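Local structure of lipoxygenase (5EK8) at residues Asn281-Thr286 with Thr420-Leu425; Ile345-Ala350 with Leu584-Leu589; Asn416-Tyr421 with Ser588-Asn593. The protein probably inserts molecular oxygen into polyunsaturated fatty acids as a non-heme iron 9R-lipoxygenase that carries a PLAT domain. All blocks are in the same frame, centred on the assembly; numbering follows the deposited sequence.

Contact 1: Asn281-Thr286 with Thr420-Leu425. With NA (sodium ion), chain C.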
# COMPACT_ATOMS: atom_id res chain seq x y z
N ASN A 281 -24.50 3.32 6.39
CA ASN A 281 -23.63 3.09 7.54
C ASN A 281 -22.72 4.27 7.91
O ASN A 281 -22.08 4.26 8.97
CB ASN A 281 -22.75 1.87 7.28
CG ASN A 281 -22.87 0.83 8.36
OD1 ASN A 281 -23.91 0.69 9.00
ND2 ASN A 281 -21.80 0.08 8.56
N TYR A 282 -22.65 5.28 7.05
CA TYR A 282 -21.58 6.28 7.16
C TYR A 282 -22.06 7.72 7.30
O TYR A 282 -23.15 8.08 6.85
CB TYR A 282 -20.66 6.15 5.95
CG TYR A 282 -20.29 4.71 5.69
CD1 TYR A 282 -19.43 4.03 6.55
CD2 TYR A 282 -20.81 4.02 4.61
CE1 TYR A 282 -19.10 2.71 6.34
CE2 TYR A 282 -20.47 2.69 4.38
CZ TYR A 282 -19.62 2.04 5.25
OH TYR A 282 -19.28 0.72 5.04
N GLU A 283 -21.23 8.53 7.95
CA GLU A 283 -21.53 9.93 8.17
C GLU A 283 -21.20 10.79 6.95
O GLU A 283 -20.05 10.86 6.52
CB GLU A 283 -20.77 10.44 9.40
CG GLU A 283 -21.22 11.80 9.88
CD GLU A 283 -20.32 12.36 10.97
OE1 GLU A 283 -19.24 11.77 11.21
OE2 GLU A 283 -20.69 13.38 11.57
N LYS A 284 -22.23 11.43 6.40
CA LYS A 284 -22.05 12.35 5.28
C LYS A 284 -21.49 13.67 5.79
O LYS A 284 -21.85 14.11 6.88
CB LYS A 284 -23.39 12.59 4.57
CG LYS A 284 -23.26 13.33 3.25
CD LYS A 284 -24.58 13.40 2.50
CE LYS A 284 -25.54 14.37 3.16
NZ LYS A 284 -25.00 15.75 3.22
N ASP A 285 -20.61 14.30 5.01
CA ASP A 285 -20.15 15.64 5.34
C ASP A 285 -21.23 16.63 4.93
O ASP A 285 -22.24 16.25 4.35
CB ASP A 285 -18.79 15.98 4.68
CG ASP A 285 -18.85 16.04 3.15
OD1 ASP A 285 -18.07 15.31 2.50
OD2 ASP A 285 -19.62 16.85 2.58
N THR A 286 -21.02 17.91 5.24
CA THR A 286 -22.06 18.91 4.98
C THR A 286 -22.08 19.42 3.54
O THR A 286 -23.10 19.94 3.09
CB THR A 286 -21.89 20.11 5.92
OG1 THR A 286 -20.60 20.70 5.71
CG2 THR A 286 -22.03 19.68 7.37
N THR A 420 -17.36 12.18 6.17
CA THR A 420 -16.47 12.77 7.15
C THR A 420 -15.25 11.85 7.29
O THR A 420 -15.22 10.76 6.71
CB THR A 420 -17.16 12.95 8.51
OG1 THR A 420 -17.41 11.66 9.10
CG2 THR A 420 -18.47 13.69 8.35
N TYR A 421 -14.25 12.28 8.04
CA TYR A 421 -13.12 11.40 8.31
C TYR A 421 -13.57 10.14 9.07
O TYR A 421 -13.14 9.04 8.71
CB TYR A 421 -12.02 12.13 9.09
CG TYR A 421 -10.95 11.18 9.59
CD1 TYR A 421 -10.02 10.64 8.71
CD2 TYR A 421 -10.88 10.83 10.93
CE1 TYR A 421 -9.04 9.77 9.15
CE2 TYR A 421 -9.90 9.95 11.39
CZ TYR A 421 -8.99 9.43 10.50
OH TYR A 421 -8.01 8.56 10.94
N PRO A 422 -14.42 10.28 10.11
CA PRO A 422 -14.92 9.05 10.74
C PRO A 422 -15.61 8.08 9.77
O PRO A 422 -15.46 6.87 9.94
CB PRO A 422 -15.92 9.57 11.77
CG PRO A 422 -15.38 10.89 12.16
CD PRO A 422 -14.78 11.47 10.91
N GLY A 423 -16.31 8.59 8.76
CA GLY A 423 -16.98 7.74 7.79
C GLY A 423 -15.99 6.95 6.94
O GLY A 423 -16.07 5.72 6.84
N PHE A 424 -15.06 7.67 6.33
CA PHE A 424 -14.02 7.07 5.51
C PHE A 424 -13.22 6.02 6.29
O PHE A 424 -13.00 4.88 5.83
CB PHE A 424 -13.08 8.17 4.98
CG PHE A 424 -11.85 7.63 4.31
CD1 PHE A 424 -11.89 7.26 2.98
CD2 PHE A 424 -10.68 7.46 5.02
CE1 PHE A 424 -10.77 6.75 2.36
CE2 PHE A 424 -9.56 6.95 4.42
CZ PHE A 424 -9.60 6.59 3.09
N LEU A 425 -12.80 6.43 7.49
CA LEU A 425 -12.11 5.54 8.40
C LEU A 425 -12.93 4.29 8.66
O LEU A 425 -12.42 3.18 8.62
CB LEU A 425 -11.81 6.24 9.73
CG LEU A 425 -10.97 5.40 10.69
CD1 LEU A 425 -9.60 5.13 10.08
CD2 LEU A 425 -10.87 6.09 12.05
NA NA C . -15.60 15.22 3.12

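Contact 2: Ile345-Ala350 with Leu584-Leu589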
# COMPACT_ATOMS: atom_id res chain seq x y z
N ILE A 345 -23.14 9.56 -11.65
CA ILE A 345 -23.29 9.39 -10.20
C ILE A 345 -22.73 8.04 -9.75
O ILE A 345 -21.95 7.96 -8.78
CB ILE A 345 -24.76 9.51 -9.77
CG1 ILE A 345 -25.24 10.96 -9.91
CG2 ILE A 345 -24.93 9.06 -8.33
CD1 ILE A 345 -26.63 11.20 -9.38
N PHE A 346 -23.13 6.98 -10.45
CA PHE A 346 -22.56 5.66 -10.21
C PHE A 346 -21.04 5.71 -10.28
O PHE A 346 -20.36 5.17 -9.40
CB PHE A 346 -23.07 4.63 -11.20
CG PHE A 346 -22.55 3.24 -10.95
CD1 PHE A 346 -23.21 2.39 -10.07
CD2 PHE A 346 -21.40 2.79 -11.57
CE1 PHE A 346 -22.73 1.12 -9.82
CE2 PHE A 346 -20.92 1.51 -11.33
CZ PHE A 346 -21.59 0.68 -10.46
N ARG A 347 -20.52 6.34 -11.33
CA ARG A 347 -19.07 6.44 -11.51
C ARG A 347 -18.37 7.06 -10.30
O ARG A 347 -17.30 6.61 -9.89
CB ARG A 347 -18.73 7.27 -12.75
CG ARG A 347 -18.67 6.46 -14.03
CD ARG A 347 -17.93 7.24 -15.10
NE ARG A 347 -18.61 8.47 -15.48
CZ ARG A 347 -19.59 8.54 -16.38
NH1 ARG A 347 -19.99 7.44 -17.00
NH2 ARG A 347 -20.15 9.70 -16.67
N THR A 348 -18.99 8.09 -9.73
CA THR A 348 -18.40 8.79 -8.60
C THR A 348 -18.45 7.94 -7.33
O THR A 348 -17.48 7.89 -6.56
CB THR A 348 -19.10 10.13 -8.33
OG1 THR A 348 -20.50 9.90 -8.13
CG2 THR A 348 -18.90 11.07 -9.51
N ALA A 349 -19.58 7.26 -7.12
CA ALA A 349 -19.66 6.35 -5.98
C ALA A 349 -18.60 5.26 -6.11
O ALA A 349 -17.96 4.86 -5.13
CB ALA A 349 -21.05 5.74 -5.87
N ALA A 350 -18.40 4.80 -7.35
CA ALA A 350 -17.43 3.74 -7.63
C ALA A 350 -16.01 4.24 -7.46
O ALA A 350 -15.11 3.46 -7.14
CB ALA A 350 -17.65 3.19 -9.02
N LEU A 584 -12.56 15.84 -14.90
CA LEU A 584 -13.57 16.29 -13.93
C LEU A 584 -15.00 16.10 -14.40
O LEU A 584 -15.88 15.72 -13.62
CB LEU A 584 -13.33 17.76 -13.59
CG LEU A 584 -11.94 18.07 -13.04
CD1 LEU A 584 -11.54 19.52 -13.32
CD2 LEU A 584 -11.90 17.78 -11.54
N ALA A 585 -15.25 16.38 -15.68
CA ALA A 585 -16.61 16.26 -16.21
C ALA A 585 -17.11 14.82 -16.16
O ALA A 585 -18.31 14.56 -16.11
CB ALA A 585 -16.66 16.80 -17.63
N TYR A 586 -16.17 13.88 -16.19
CA TYR A 586 -16.48 12.47 -16.32
C TYR A 586 -16.55 11.77 -14.97
O TYR A 586 -17.31 10.81 -14.79
CB TYR A 586 -15.43 11.80 -17.21
CG TYR A 586 -15.54 10.30 -17.30
CD1 TYR A 586 -16.55 9.70 -18.04
CD2 TYR A 586 -14.63 9.48 -16.65
CE1 TYR A 586 -16.64 8.32 -18.13
CE2 TYR A 586 -14.71 8.10 -16.73
CZ TYR A 586 -15.72 7.53 -17.47
OH TYR A 586 -15.81 6.15 -17.55
N ASN A 587 -15.76 12.25 -14.01
CA ASN A 587 -15.68 11.61 -12.72
C ASN A 587 -15.11 12.48 -11.61
O ASN A 587 -14.34 13.40 -11.87
CB ASN A 587 -14.85 10.33 -12.84
CG ASN A 587 -15.44 9.19 -12.03
OD1 ASN A 587 -16.29 9.41 -11.16
ND2 ASN A 587 -14.98 7.97 -12.30
N SER A 588 -15.51 12.19 -10.38
CA SER A 588 -14.96 12.84 -9.20
C SER A 588 -15.22 11.98 -7.97
O SER A 588 -15.89 10.94 -8.06
CB SER A 588 -15.56 14.24 -9.02
OG SER A 588 -16.97 14.19 -9.06
N LEU A 589 -14.70 12.40 -6.82
CA LEU A 589 -14.88 11.63 -5.60
C LEU A 589 -16.22 11.95 -4.95
O LEU A 589 -16.63 11.27 -4.00
CB LEU A 589 -13.74 11.91 -4.62
CG LEU A 589 -12.37 11.38 -5.07
CD1 LEU A 589 -11.26 11.89 -4.16
CD2 LEU A 589 -12.37 9.87 -5.09

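Contact 3: Asn416-Tyr421 with Ser588-Asn593. With NA (sodium ion), chain C.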
# COMPACT_ATOMS: atom_id res chain seq x y z
N ASN A 416 -12.40 15.52 -0.44
CA ASN A 416 -13.12 15.41 -1.70
C ASN A 416 -14.19 14.32 -1.66
O ASN A 416 -15.13 14.33 -2.46
CB ASN A 416 -12.15 15.13 -2.86
CG ASN A 416 -11.39 16.37 -3.30
OD1 ASN A 416 -11.47 17.43 -2.69
ND2 ASN A 416 -10.62 16.22 -4.37
N GLY A 417 -14.05 13.37 -0.73
CA GLY A 417 -15.04 12.34 -0.53
C GLY A 417 -16.27 12.87 0.19
O GLY A 417 -16.18 13.85 0.94
N PRO A 418 -17.42 12.23 -0.03
CA PRO A 418 -18.72 12.65 0.51
C PRO A 418 -18.88 12.38 2.01
O PRO A 418 -19.88 12.76 2.62
CB PRO A 418 -19.72 11.81 -0.29
CG PRO A 418 -18.96 10.55 -0.57
CD PRO A 418 -17.54 10.97 -0.79
N LEU A 419 -17.89 11.71 2.60
CA LEU A 419 -17.97 11.34 4.00
C LEU A 419 -17.09 12.22 4.87
O LEU A 419 -16.20 12.91 4.38
CB LEU A 419 -17.58 9.87 4.18
CG LEU A 419 -18.45 8.89 3.41
CD1 LEU A 419 -18.05 7.45 3.73
CD2 LEU A 419 -19.93 9.13 3.71
N THR A 420 -17.36 12.18 6.17
CA THR A 420 -16.47 12.77 7.15
C THR A 420 -15.25 11.85 7.29
O THR A 420 -15.22 10.76 6.71
CB THR A 420 -17.16 12.95 8.51
OG1 THR A 420 -17.41 11.66 9.10
CG2 THR A 420 -18.47 13.69 8.35
N TYR A 421 -14.25 12.28 8.04
CA TYR A 421 -13.12 11.40 8.31
C TYR A 421 -13.57 10.14 9.07
O TYR A 421 -13.14 9.04 8.71
CB TYR A 421 -12.02 12.13 9.09
CG TYR A 421 -10.95 11.18 9.59
CD1 TYR A 421 -10.02 10.64 8.71
CD2 TYR A 421 -10.88 10.83 10.93
CE1 TYR A 421 -9.04 9.77 9.15
CE2 TYR A 421 -9.90 9.95 11.39
CZ TYR A 421 -8.99 9.43 10.50
OH TYR A 421 -8.01 8.56 10.94
N SER A 588 -15.51 12.19 -10.38
CA SER A 588 -14.96 12.84 -9.20
C SER A 588 -15.22 11.98 -7.97
O SER A 588 -15.89 10.94 -8.06
CB SER A 588 -15.56 14.24 -9.02
OG SER A 588 -16.97 14.19 -9.06
N LEU A 589 -14.70 12.40 -6.82
CA LEU A 589 -14.88 11.63 -5.60
C LEU A 589 -16.22 11.95 -4.95
O LEU A 589 -16.63 11.27 -4.00
CB LEU A 589 -13.74 11.91 -4.62
CG LEU A 589 -12.37 11.38 -5.07
CD1 LEU A 589 -11.26 11.89 -4.16
CD2 LEU A 589 -12.37 9.87 -5.09
N ALA A 590 -16.91 12.95 -5.49
CA ALA A 590 -18.23 13.35 -4.99
C ALA A 590 -18.90 14.36 -5.92
O ALA A 590 -18.27 14.91 -6.81
CB ALA A 590 -18.11 13.93 -3.59
N LEU A 591 -20.19 14.59 -5.68
CA LEU A 591 -20.94 15.62 -6.40
C LEU A 591 -21.68 16.51 -5.40
O LEU A 591 -21.74 16.20 -4.21
CB LEU A 591 -21.93 14.98 -7.39
CG LEU A 591 -21.34 14.12 -8.51
CD1 LEU A 591 -22.43 13.59 -9.42
CD2 LEU A 591 -20.31 14.88 -9.32
N ARG A 592 -22.24 17.62 -5.89
CA ARG A 592 -22.85 18.60 -5.00
C ARG A 592 -24.22 19.08 -5.49
O ARG A 592 -24.60 18.85 -6.63
CB ARG A 592 -21.92 19.81 -4.82
CG ARG A 592 -20.54 19.46 -4.31
CD ARG A 592 -19.70 20.69 -3.97
NE ARG A 592 -19.32 21.48 -5.14
CZ ARG A 592 -19.78 22.70 -5.39
NH1 ARG A 592 -20.62 23.27 -4.53
NH2 ARG A 592 -19.39 23.36 -6.47
N ASN A 593 -24.94 19.74 -4.59
CA ASN A 593 -26.17 20.47 -4.90
C ASN A 593 -27.23 19.72 -5.70
O ASN A 593 -27.92 20.30 -6.53
CB ASN A 593 -25.81 21.76 -5.63
CG ASN A 593 -24.97 22.69 -4.79
OD1 ASN A 593 -23.92 23.17 -5.23
ND2 ASN A 593 -25.42 22.96 -3.57
NA NA C . -15.60 15.22 3.12

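Contact 1: Asn281-Thr286 with Thr420-Leu425
Glu283 and Thr420 join these segments through two hydrogen bonds, one from the main chain and one from the side chain. Thr420 N donates to Glu283 O over 3.0 Å, with 163° at the hydrogen. Thr420 OG1 donates to Glu283 OE1 over 2.8 Å, and the hydroxyl meets that oxygen from above the carboxylate plane, 53° out of it. The same OG1 accepts from Gly423 N at 3.3 Å, the helix-capping bond, so this hydroxyl takes part in two hydrogen bonds. Its place between the backbone N and the carbonyl carbon of Thr420 (chi1 69°) is what turns it back toward the first turn of helix 421-432. A carboxylate this close to the start of a helix would probably be stabilised by the helix dipole.

The van der Waals part centres on the Thr420 methyl. The extended Glu283 chain crosses the Thr420 side chain at about a right angle, bringing Glu283 CD to 3.5 Å from Thr420 CG2. That methyl also lies 3.7 Å from Lys284 O. From the loop, Tyr282 CD1 approaches Gly423 O of the helix obliquely at 3.8 Å, while the Tyr282 hydroxyl is hydrogen-bonded to Ile505 N.

The ionic part belongs to Asp285, whose OD1 binds the sodium ion at 2.5 Å and is also hydrogen-bonded to His288 ND1. The carbonyl oxygens of Val414, Gly417 and Leu419 are its other three ligands. The arrangement is a threonine N-cap on helix 421-432, anchored by a neighbouring loop that gives the sodium site its one side-chain ligand.

Contact 2: Ile345-Ala350 with Leu584-Leu589
A helix-to-loop junction of the helical lipoxygenase domain is made where Arg347 and Thr348 of the long helix 337-377 meet Tyr586, Asn587 and Ser588. The same helix carries the iron ligands His359 and His364 farther along. Arg347 engages Tyr586 in two ways. Its CD sits over the face of the Tyr586 ring, 3.6 Å from the centroid, a CH-pi contact. A bend at chi3 (-63°) then places NE, which donates to Tyr586 O over 2.8 Å with an N-H...O angle of 155°. The guanidinium continues nearly parallel to the ring, the planes 11° apart, and Tyr586 CE1 lies 3.2 Å above the guanidinium plane, offset toward its rim. Hydrogen bond and ring contact together fix the rotation of the arginine end. An alanine at Arg347 would probably leave Tyr586 O without this donor and open a gap over the tyrosine ring.

One residue on, Thr348 CG2 touches Ser588 O at 3.3 Å, and Thr348 CA makes a CA-H...O contact with the same oxygen. Asn587 OD1 lies 3.6 Å from Arg347 CB, while Asn587 ND2 is hydrogen-bonded to Glu580 O.

Around the junction, helix 247-256 packs against both partners, with Phe250 touching Arg347 and with Tyr249 and Arg253 touching Tyr586. Leu584 reaches Ala611 and Val615 of helix 608-623, and Ile345 and Ala349 rest on Val293 of strand 291-300, so helix 337-377 is held between that strand and the 584-589 loop.

Contact 3: Asn416-Tyr421 with Ser588-Asn593
Leu589 and Ala590 pack against the loop at Asn416, Gly417 and Pro418, and no hydrogen bond links the two segments. The backbones come closest at Gly417 and Leu589, whose CA atoms are 5.1 Å apart.

The Leu589 side chain lies against Asn416 from its CB to its tip. Its CB, which points toward the 416-421 segment, lies 3.5 Å from Asn416 O. CG is set anti to the carbonyl carbon of Leu589 (chi1 -68°), and CD1 continues anti to CA (chi2 171°). At this tip CD1 meets Asn416 CB at 3.6 Å, so the leucine runs from the asparagine's carbonyl to the base of its side chain. Beyond the segment, Leu589 also touches Leu412 of helix 412-415 and Leu351 of helix 337-377.

Two further contacts extend the interface. Ala590 CB reaches Asn416 O at 3.2 Å, so a methylene of Leu589 and the methyl of Ala590 both lie against this oxygen. Pro418 CD stands 3.3 Å from Leu589 O and 4.1 Å from Ala590 CB; proline has no N-H to offer that carbonyl. Two side-chain polar groups bond elsewhere: Asn416 ND2 donates to Glu610 O, and Ser588 OG donates to Ala590 O from 37° above the carbonyl plane, a bond within the loop that carries Leu589 and Ala590.

The loop from Asn416 to Leu419 also faces the sodium ion. Gly417 O binds it at 2.6 Å and Leu419 O at 2.7 Å, the two carbonyls joining the Asp285 and Val414 ligands, with Pro418 between them contributing none. The arrangement is a metal site built largely from main-chain carbonyls in the loop between helices 412-415 and 421-432, backed by apolar packing from a second loop.

Contact 3 stands between the other two, its centre 10 Å from each, while the centres of contacts 1 and 2 are 18 Å apart and their nearest atoms about 8 Å, without touching. Contacts 1 and 3 share Thr420 and Tyr421 and converge on the sodium ion; a probable hydrogen bond from Asp285 N to Pro418 O, 2.9 Å, ties them directly. Contacts 2 and 3 share Ser588 and Leu589, and Leu591 CD1 packs 3.9 Å from Ile345 CG1. None of the three holds an iron ligand; the Leu589 side chain of contacts 2 and 3 lies about 9 Å from that of the iron ligand His359 and about 13 Å from the iron itself.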